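Local coordinates for TagI restriction endonuclease (Thermocrispum agreste, PDB 6GHS), which cleaves DNA in a modification-dependent manner, probably reading 5-methylcytosine or 5-hydroxymethylcytosine with its SRA domain and cutting with its HNH nuclease domain, at residues G29-L34 with A48-G53; A36-T41 with I65-H70; Q84-P89 with R145-Q150. All coordinates share one frame; numbering follows the deposited sequence.

Contact 1. Residues G29-L34 with A48-G53; sequences GLHAHL and AIVLNG
A Schellman motif closes helix 22-28 in the SRA domain, and the loop that leaves it is folded back onto strand 45-51. Gly29 is the C-prime residue, with a positive phi of 99° at which a side chain would press on the preceding carbonyl oxygen; Leu30 N and Gly29 N return to Val25 O and Gln26 O. The chain then carries His31 to the strand, where its imidazole does most of the touching. The ring is swung about the CB-CG bond (chi2 -96°) so that its CD2-NE2 side leads. CD2 is 3.4 Å from Val50 CG2 and 3.6 Å from Ala48 CB, both methyls arriving obliquely to the ring, while Ile49 CA lies at the ring edge, 4.0 Å from His31 NE2. Val50 presents CG2 because that branch stands beside its own backbone N, anti to the carbonyl carbon. Ala48 CB also lies 3.2 Å from Leu30 O, so one small methyl meets both a carbonyl oxygen and the imidazole. Between the two segments the joint is therefore one of van der Waals contact. The ring's rotation is probably set mainly by the NE2 bond to Gly37 O, with a weak bond from His33 N to ND1 at 3.4 Å; together these are consistent with a neutral imidazole protonated on NE2. Leu30 O, for its part, is satisfied by Arg105 NH2. Around the contact, Val25 and Arg22 of helix 22-28 pack against Leu30 and His31, Ile107 of strand 104-109 touches the same two residues, and Tyr124 and Tyr122 of strand 122-137 touch Leu30 and Val50. Strand 38-41 pairs antiparallel with strand 45-51, Ser39 bonding to Ala48 through the backbone.

Contact 2. Residues A36-T41 with I65-H70; sequences AGISGT and IIYTGH
Tyr67 and Ile38 form the dense part of this contact, and His70 its looser, outward part. The tyrosine side chain leaves strand 64-68 with CG anti to the backbone N (chi1 -170°) and reaches across to strand 38-41 with its CE2 edge leading. Ile38 CG1 sits against that edge, close to the ring plane, 3.5 Å from Tyr67 CE2; Ile38 CD1 follows at 3.8 Å from the same carbon, so the end of the isoleucine branch crosses the ring plane just outside CE2, at the edge and over neither face. CG1 is put there by a torsion that leaves it beside the backbone N and anti to the carbonyl carbon (chi1 -57°). At the tip, Tyr67 OH comes to 3.5 Å from Gly37 CA, and a beta carbon at Gly37 would collide with that oxygen. An alanine in place of Tyr67 would remove the whole ring and would probably leave Ile38 and Gly37 without their main support from strand 64-68. Beyond the ring the packing thins. Ile38 CD1 approaches Gly69 CA at 4.3 Å and His70 CB also at 4.3 Å, and His70 lies on the exposed side, its ND1 bonded to Asp88 OD1. Helix 89-100 covers the inner part, with Leu94 touching both Ile38 and Tyr67 and Asn91 touching Ile38. The two strands are not paired with each other in the sheet; their side chains meet across its curved inner surface beneath a helix, an arrangement in keeping with the curled beta-sheet of an SRA domain.

Contact 3. Residues Q84-P89 with R145-Q150; sequences QDLDDP and RVCQFQ
Gln84 bonds to the first residues of strand 145-153 through both its backbone N and its side-chain amide, and both ends of that amide have partners. Its backbone N donates to Arg145 O at 3.0 Å in an almost straight bond (N-H...O 170°). Two residues along the strand, Cys147 N donates to Gln84 OE1, also at 3.0 Å, reaching that oxygen from above the amide plane. The side chain can span the gap because it is extended beyond CG, running side by side with Val146, whose CG1 lies 3.6 Å from Gln84 NE2. The remaining end of the amide is satisfied too: NE2 bonds to Gly71 O and, weakly, to Gly69 O, so the group is gripped at both ends and its rotation is fixed. Leu86 CD2 adds an apolar contact, 4.0 Å from Cys147 SG. Within the loop, Asp85 OD1 accepts from Asp87 N at 2.8 Å, an Asx turn, and takes a weak bond from Asp88 N. The turn leads into Asp88, the N-cap of helix 89-100, whose OD2 accepts from Asn91 N. Arg145 sends its guanidinium away to the second subunit, where NH2 bonds to Leu302 O and Ser300 O and NE to Pro303 O of that chain, while NH1 bonds to Asn137 OD1 of its own chain. The strand itself lies between strands 64-68 and 122-137, antiparallel to both, while the loop runs from the first residues of this strand into helix 89-100, whose Asn91 and Val95 pack against Leu86.

Overall arrangement
The three contacts follow one curved sheet of the SRA domain, contact 2 lying between the others: its centre is about 8 Å from each, whereas contacts 1 and 3 stand about 17 Å apart and do not touch. The joint between contacts 1 and 2 is Gly37 O, shared by His31 NE2 (2.8 Å) and Val50 N (2.9 Å). Contacts 2 and 3 are joined twice, through the strand pairing of Tyr67 O with Phe149 N at 2.8 Å and through the 2.7 Å link from His70 ND1 to the N-cap oxygen Asp88 OD1. The zinc ion is bound elsewhere in the chain, by Cys210, Cys213, Cys250 and Asp253 of the HNH region, so none of the contacts supplies a zinc ligand.

Contact 1. Residues G29-L34 with A48-G53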
loop_
_atom_site.group_PDB
_atom_site.type_symbol
_atom_site.label_atom_id
_atom_site.label_comp_id
_atom_site.label_asym_id
_atom_site.label_seq_id
_atom_site.Cartn_x
_atom_site.Cartn_y
_atom_site.Cartn_z
ATOM N N GLY A 29 -14.940 23.679 13.282
ATOM C CA GLY A 29 -13.930 22.676 13.637
ATOM C C GLY A 29 -13.210 22.083 12.434
ATOM O O GLY A 29 -12.520 21.079 12.569
ATOM N N LEU A 30 -13.342 22.718 11.270
ATOM C CA LEU A 30 -12.792 22.182 10.022
ATOM C C LEU A 30 -11.305 22.441 9.844
ATOM O O LEU A 30 -10.593 21.599 9.303
ATOM C CB LEU A 30 -13.545 22.746 8.815
ATOM C CG LEU A 30 -14.718 21.866 8.417
ATOM C CD1 LEU A 30 -15.828 21.999 9.436
ATOM C CD2 LEU A 30 -15.212 22.228 7.032
ATOM N N HIS A 31 -10.870 23.623 10.263
ATOM C CA HIS A 31 -9.484 24.056 10.173
ATOM C C HIS A 31 -9.109 24.599 11.536
ATOM O O HIS A 31 -9.972 24.775 12.376
ATOM C CB HIS A 31 -9.383 25.160 9.141
ATOM C CG HIS A 31 -8.086 25.191 8.403
ATOM N ND1 HIS A 31 -7.036 26.001 8.772
ATOM C CD2 HIS A 31 -7.687 24.549 7.280
ATOM C CE1 HIS A 31 -6.038 25.842 7.922
ATOM N NE2 HIS A 31 -6.408 24.967 7.005
ATOM N N ALA A 32 -7.835 24.872 11.765
ATOM C CA ALA A 32 -7.390 25.407 13.046
ATOM C C ALA A 32 -7.242 26.913 13.008
ATOM O O ALA A 32 -7.250 27.553 14.061
ATOM C CB ALA A 32 -6.065 24.777 13.433
ATOM N N HIS A 33 -7.138 27.464 11.797
ATOM C CA HIS A 33 -6.506 28.757 11.558
ATOM C C HIS A 33 -7.395 29.658 10.739
ATOM O O HIS A 33 -8.283 29.181 10.042
ATOM C CB HIS A 33 -5.188 28.576 10.793
ATOM C CG HIS A 33 -4.169 27.759 11.521
ATOM N ND1 HIS A 33 -3.794 28.018 12.820
ATOM C CD2 HIS A 33 -3.431 26.698 11.124
ATOM C CE1 HIS A 33 -2.884 27.136 13.199
ATOM N NE2 HIS A 33 -2.644 26.323 12.187
ATOM N N LEU A 34 -7.096 30.956 10.799
ATOM C CA LEU A 34 -7.909 32.024 10.191
ATOM C C LEU A 34 -7.427 32.444 8.787
ATOM O O LEU A 34 -8.238 32.769 7.909
ATOM C CB LEU A 34 -7.930 33.237 11.150
ATOM C CG LEU A 34 -9.130 34.206 11.205
ATOM C CD1 LEU A 34 -10.470 33.487 11.285
ATOM C CD2 LEU A 34 -8.985 35.151 12.393
ATOM N N ALA A 48 -6.231 19.449 7.882
ATOM C CA ALA A 48 -6.908 20.163 6.807
ATOM C C ALA A 48 -6.018 21.089 6.011
ATOM O O ALA A 48 -4.977 21.527 6.484
ATOM C CB ALA A 48 -8.074 20.951 7.367
ATOM N N ILE A 49 -6.452 21.376 4.788
ATOM C CA ILE A 49 -5.890 22.452 3.994
ATOM C C ILE A 49 -7.010 23.259 3.382
ATOM O O ILE A 49 -8.078 22.726 3.107
ATOM C CB ILE A 49 -4.937 21.954 2.884
ATOM C CG1 ILE A 49 -5.632 21.015 1.883
ATOM C CG2 ILE A 49 -3.739 21.249 3.506
ATOM C CD1 ILE A 49 -4.903 20.908 0.555
ATOM N N VAL A 50 -6.741 24.544 3.175
ATOM C CA VAL A 50 -7.643 25.464 2.500
ATOM C C VAL A 50 -6.978 25.878 1.211
ATOM O O VAL A 50 -5.828 26.312 1.230
ATOM C CB VAL A 50 -7.893 26.707 3.357
ATOM C CG1 VAL A 50 -8.589 27.813 2.559
ATOM C CG2 VAL A 50 -8.690 26.318 4.594
ATOM N N LEU A 51 -7.720 25.765 0.111
ATOM C CA LEU A 51 -7.189 25.946 -1.227
ATOM C C LEU A 51 -7.896 27.109 -1.911
ATOM O O LEU A 51 -9.008 26.965 -2.415
ATOM C CB LEU A 51 -7.359 24.643 -2.011
ATOM C CG LEU A 51 -6.865 24.580 -3.466
ATOM C CD1 LEU A 51 -5.506 25.255 -3.703
ATOM C CD2 LEU A 51 -6.840 23.127 -3.913
ATOM N N ASN A 52 -7.221 28.256 -1.920
ATOM C CA ASN A 52 -7.770 29.525 -2.377
ATOM C C ASN A 52 -6.691 30.251 -3.195
ATOM O O ASN A 52 -6.329 31.390 -2.886
ATOM C CB ASN A 52 -8.186 30.333 -1.132
ATOM C CG ASN A 52 -9.107 31.510 -1.447
ATOM O OD1 ASN A 52 -9.320 31.883 -2.606
ATOM N ND2 ASN A 52 -9.658 32.107 -0.393
ATOM N N GLY A 53 -6.173 29.572 -4.227
ATOM C CA GLY A 53 -5.097 30.093 -5.100
ATOM C C GLY A 53 -3.956 30.825 -4.389
ATOM O O GLY A 53 -3.598 31.947 -4.768
#

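Contact 2. Residues A36-T41 with I65-H70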
loop_
_atom_site.group_PDB
_atom_site.type_symbol
_atom_site.label_atom_id
_atom_site.label_comp_id
_atom_site.label_asym_id
_atom_site.label_seq_id
_atom_site.Cartn_x
_atom_site.Cartn_y
_atom_site.Cartn_z
ATOM N N ALA A 36 -3.782 31.099 7.606
ATOM C CA ALA A 36 -2.866 30.024 7.196
ATOM C C ALA A 36 -3.560 28.922 6.411
ATOM O O ALA A 36 -4.629 28.460 6.800
ATOM C CB ALA A 36 -2.183 29.430 8.415
ATOM N N GLY A 37 -2.944 28.513 5.304
ATOM C CA GLY A 37 -3.520 27.490 4.425
ATOM C C GLY A 37 -3.578 26.111 5.049
ATOM O O GLY A 37 -4.579 25.424 4.926
ATOM N N ILE A 38 -2.512 25.721 5.739
ATOM C CA ILE A 38 -2.408 24.391 6.310
ATOM C C ILE A 38 -2.743 24.388 7.803
ATOM O O ILE A 38 -2.139 25.118 8.584
ATOM C CB ILE A 38 -0.994 23.817 6.095
ATOM C CG1 ILE A 38 -0.661 23.816 4.605
ATOM C CG2 ILE A 38 -0.891 22.399 6.655
ATOM C CD1 ILE A 38 0.809 23.644 4.288
ATOM N N SER A 39 -3.707 23.550 8.177
ATOM C CA SER A 39 -3.961 23.186 9.566
ATOM C C SER A 39 -3.093 21.998 9.901
ATOM O O SER A 39 -3.406 20.897 9.473
ATOM C CB SER A 39 -5.436 22.796 9.738
ATOM O OG SER A 39 -5.709 22.273 11.030
ATOM N N GLY A 40 -2.015 22.184 10.655
ATOM C CA GLY A 40 -1.151 21.044 10.958
ATOM C C GLY A 40 0.138 21.303 11.699
ATOM O O GLY A 40 0.605 22.438 11.806
ATOM N N THR A 41 0.721 20.207 12.171
ATOM C CA THR A 41 1.863 20.207 13.088
ATOM C C THR A 41 2.754 19.000 12.779
ATOM O O THR A 41 2.261 17.922 12.454
ATOM C CB THR A 41 1.332 20.198 14.544
ATOM O OG1 THR A 41 0.965 21.533 14.888
ATOM C CG2 THR A 41 2.347 19.729 15.578
ATOM N N ILE A 65 -4.846 17.021 -6.659
ATOM C CA ILE A 65 -4.387 18.376 -6.320
ATOM C C ILE A 65 -2.885 18.407 -6.102
ATOM O O ILE A 65 -2.355 17.620 -5.315
ATOM C CB ILE A 65 -5.003 18.914 -5.015
ATOM C CG1 ILE A 65 -6.505 18.655 -4.960
ATOM C CG2 ILE A 65 -4.729 20.409 -4.885
ATOM C CD1 ILE A 65 -7.154 19.177 -3.700
ATOM N N ILE A 66 -2.224 19.339 -6.783
ATOM C CA ILE A 66 -0.849 19.691 -6.480
ATOM C C ILE A 66 -0.928 20.916 -5.578
ATOM O O ILE A 66 -1.188 22.015 -6.066
ATOM C CB ILE A 66 -0.021 20.005 -7.753
ATOM C CG1 ILE A 66 -0.225 18.937 -8.823
ATOM C CG2 ILE A 66 1.456 20.114 -7.418
ATOM C CD1 ILE A 66 -0.129 17.514 -8.316
ATOM N N TYR A 67 -0.735 20.718 -4.270
ATOM C CA TYR A 67 -0.773 21.805 -3.282
ATOM C C TYR A 67 0.631 22.279 -2.962
ATOM O O TYR A 67 1.515 21.468 -2.742
ATOM C CB TYR A 67 -1.454 21.342 -1.994
ATOM C CG TYR A 67 -1.744 22.456 -1.006
ATOM C CD1 TYR A 67 -2.644 23.476 -1.320
ATOM C CD2 TYR A 67 -1.137 22.489 0.247
ATOM C CE1 TYR A 67 -2.922 24.501 -0.425
ATOM C CE2 TYR A 67 -1.411 23.511 1.150
ATOM C CZ TYR A 67 -2.305 24.514 0.810
ATOM O OH TYR A 67 -2.585 25.534 1.689
ATOM N N THR A 68 0.819 23.595 -2.926
ATOM C CA THR A 68 2.107 24.204 -2.587
ATOM C C THR A 68 2.098 24.675 -1.142
ATOM O O THR A 68 1.106 25.209 -0.658
ATOM C CB THR A 68 2.429 25.385 -3.515
ATOM O OG1 THR A 68 2.136 25.014 -4.868
ATOM C CG2 THR A 68 3.908 25.777 -3.409
ATOM N N GLY A 69 3.225 24.483 -0.471
ATOM C CA GLY A 69 3.306 24.616 0.971
ATOM C C GLY A 69 3.459 26.027 1.477
ATOM O O GLY A 69 3.319 26.987 0.742
ATOM N N HIS A 70 3.757 26.120 2.762
ATOM C CA HIS A 70 3.857 27.374 3.464
ATOM C C HIS A 70 5.318 27.752 3.712
ATOM O O HIS A 70 6.174 26.880 3.851
ATOM C CB HIS A 70 3.113 27.263 4.796
ATOM C CG HIS A 70 3.045 28.553 5.538
ATOM N ND1 HIS A 70 3.978 28.908 6.487
ATOM C CD2 HIS A 70 2.198 29.602 5.427
ATOM C CE1 HIS A 70 3.694 30.112 6.949
ATOM N NE2 HIS A 70 2.618 30.556 6.321
#

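Contact 3. Residues Q84-P89 with R145-Q150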
loop_
_atom_site.group_PDB
_atom_site.type_symbol
_atom_site.label_atom_id
_atom_site.label_comp_id
_atom_site.label_asym_id
_atom_site.label_seq_id
_atom_site.Cartn_x
_atom_site.Cartn_y
_atom_site.Cartn_z
ATOM N N GLN A 84 11.611 27.293 1.048
ATOM C CA GLN A 84 10.733 26.570 1.987
ATOM C C GLN A 84 11.443 25.338 2.576
ATOM O O GLN A 84 12.294 24.744 1.927
ATOM C CB GLN A 84 9.409 26.175 1.316
ATOM C CG GLN A 84 8.560 27.371 0.900
ATOM C CD GLN A 84 7.156 27.011 0.446
ATOM O OE1 GLN A 84 6.792 25.848 0.329
ATOM N NE2 GLN A 84 6.357 28.026 0.189
ATOM N N ASP A 85 11.110 24.972 3.810
ATOM C CA ASP A 85 11.753 23.835 4.479
ATOM C C ASP A 85 10.724 23.042 5.257
ATOM O O ASP A 85 9.577 23.475 5.378
ATOM C CB ASP A 85 12.879 24.314 5.397
ATOM C CG ASP A 85 12.391 25.246 6.506
ATOM O OD1 ASP A 85 11.446 24.880 7.237
ATOM O OD2 ASP A 85 12.963 26.348 6.663
ATOM N N LEU A 86 11.145 21.899 5.793
ATOM C CA LEU A 86 10.257 21.021 6.549
ATOM C C LEU A 86 10.271 21.274 8.054
ATOM O O LEU A 86 9.753 20.454 8.818
ATOM C CB LEU A 86 10.589 19.564 6.250
ATOM C CG LEU A 86 10.391 19.189 4.785
ATOM C CD1 LEU A 86 10.897 17.778 4.535
ATOM C CD2 LEU A 86 8.934 19.325 4.360
ATOM N N ASP A 87 10.860 22.391 8.487
ATOM C CA ASP A 87 10.618 22.906 9.843
ATOM C C ASP A 87 9.235 23.555 9.981
ATOM O O ASP A 87 8.716 23.657 11.089
ATOM C CB ASP A 87 11.702 23.912 10.280
ATOM C CG ASP A 87 13.059 23.261 10.491
ATOM O OD1 ASP A 87 13.092 22.128 11.010
ATOM O OD2 ASP A 87 14.090 23.889 10.153
ATOM N N ASP A 88 8.654 24.003 8.870
ATOM C CA ASP A 88 7.332 24.613 8.888
ATOM C C ASP A 88 6.362 23.557 9.356
ATOM O O ASP A 88 6.288 22.501 8.739
ATOM C CB ASP A 88 6.905 25.112 7.500
ATOM C CG ASP A 88 5.582 25.876 7.530
ATOM O OD1 ASP A 88 5.617 27.120 7.678
ATOM O OD2 ASP A 88 4.510 25.238 7.415
ATOM N N PRO A 89 5.602 23.837 10.431
ATOM C CA PRO A 89 4.745 22.784 10.968
ATOM C C PRO A 89 3.710 22.271 9.968
ATOM O O PRO A 89 3.388 21.086 9.962
ATOM C CB PRO A 89 4.053 23.462 12.163
ATOM C CG PRO A 89 4.790 24.738 12.393
ATOM C CD PRO A 89 5.304 25.136 11.060
ATOM N N ARG A 145 13.067 27.669 -3.825
ATOM C CA ARG A 145 12.448 26.367 -3.789
ATOM C C ARG A 145 11.174 26.448 -2.972
ATOM O O ARG A 145 11.129 27.124 -1.941
ATOM C CB ARG A 145 13.386 25.344 -3.128
ATOM C CG ARG A 145 14.793 25.246 -3.717
ATOM C CD ARG A 145 14.797 24.536 -5.060
ATOM N NE ARG A 145 14.792 23.081 -4.928
ATOM C CZ ARG A 145 14.451 22.227 -5.898
ATOM N NH1 ARG A 145 14.060 22.642 -7.114
ATOM N NH2 ARG A 145 14.490 20.925 -5.645
ATOM N N VAL A 146 10.155 25.731 -3.422
ATOM C CA VAL A 146 8.949 25.505 -2.629
ATOM C C VAL A 146 8.695 24.016 -2.469
ATOM O O VAL A 146 9.118 23.204 -3.296
ATOM C CB VAL A 146 7.692 26.154 -3.244
ATOM C CG1 VAL A 146 7.771 27.663 -3.105
ATOM C CG2 VAL A 146 7.485 25.739 -4.707
ATOM N N CYS A 147 7.976 23.695 -1.403
ATOM C CA CYS A 147 7.549 22.350 -1.096
ATOM C C CYS A 147 6.208 22.073 -1.766
ATOM O O CYS A 147 5.363 22.945 -1.795
ATOM C CB CYS A 147 7.397 22.243 0.410
ATOM S SG CYS A 147 7.273 20.546 0.952
ATOM N N GLN A 148 5.999 20.873 -2.290
ATOM C CA GLN A 148 4.726 20.539 -2.941
ATOM C C GLN A 148 4.220 19.148 -2.596
ATOM O O GLN A 148 4.990 18.250 -2.291
ATOM C CB GLN A 148 4.849 20.677 -4.454
ATOM C CG GLN A 148 4.526 22.067 -4.961
ATOM C CD GLN A 148 4.604 22.177 -6.471
ATOM O OE1 GLN A 148 5.476 21.582 -7.115
ATOM N NE2 GLN A 148 3.691 22.947 -7.048
ATOM N N PHE A 149 2.908 18.985 -2.657
ATOM C CA PHE A 149 2.254 17.752 -2.256
ATOM C C PHE A 149 1.297 17.316 -3.355
ATOM O O PHE A 149 0.749 18.146 -4.073
ATOM C CB PHE A 149 1.507 17.957 -0.929
ATOM C CG PHE A 149 2.386 18.460 0.181
ATOM C CD1 PHE A 149 2.629 19.816 0.328
ATOM C CD2 PHE A 149 3.000 17.571 1.065
ATOM C CE1 PHE A 149 3.456 20.274 1.340
ATOM C CE2 PHE A 149 3.833 18.025 2.076
ATOM C CZ PHE A 149 4.055 19.375 2.216
ATOM N N GLN A 150 1.125 16.004 -3.486
ATOM C CA GLN A 150 0.104 15.432 -4.342
ATOM C C GLN A 150 -1.023 14.851 -3.479
ATOM O O GLN A 150 -0.777 13.976 -2.640
ATOM C CB GLN A 150 0.718 14.348 -5.206
ATOM C CG GLN A 150 -0.175 13.917 -6.359
ATOM C CD GLN A 150 0.403 12.752 -7.127
ATOM O OE1 GLN A 150 1.127 11.923 -6.571
ATOM N NE2 GLN A 150 0.085 12.679 -8.412
#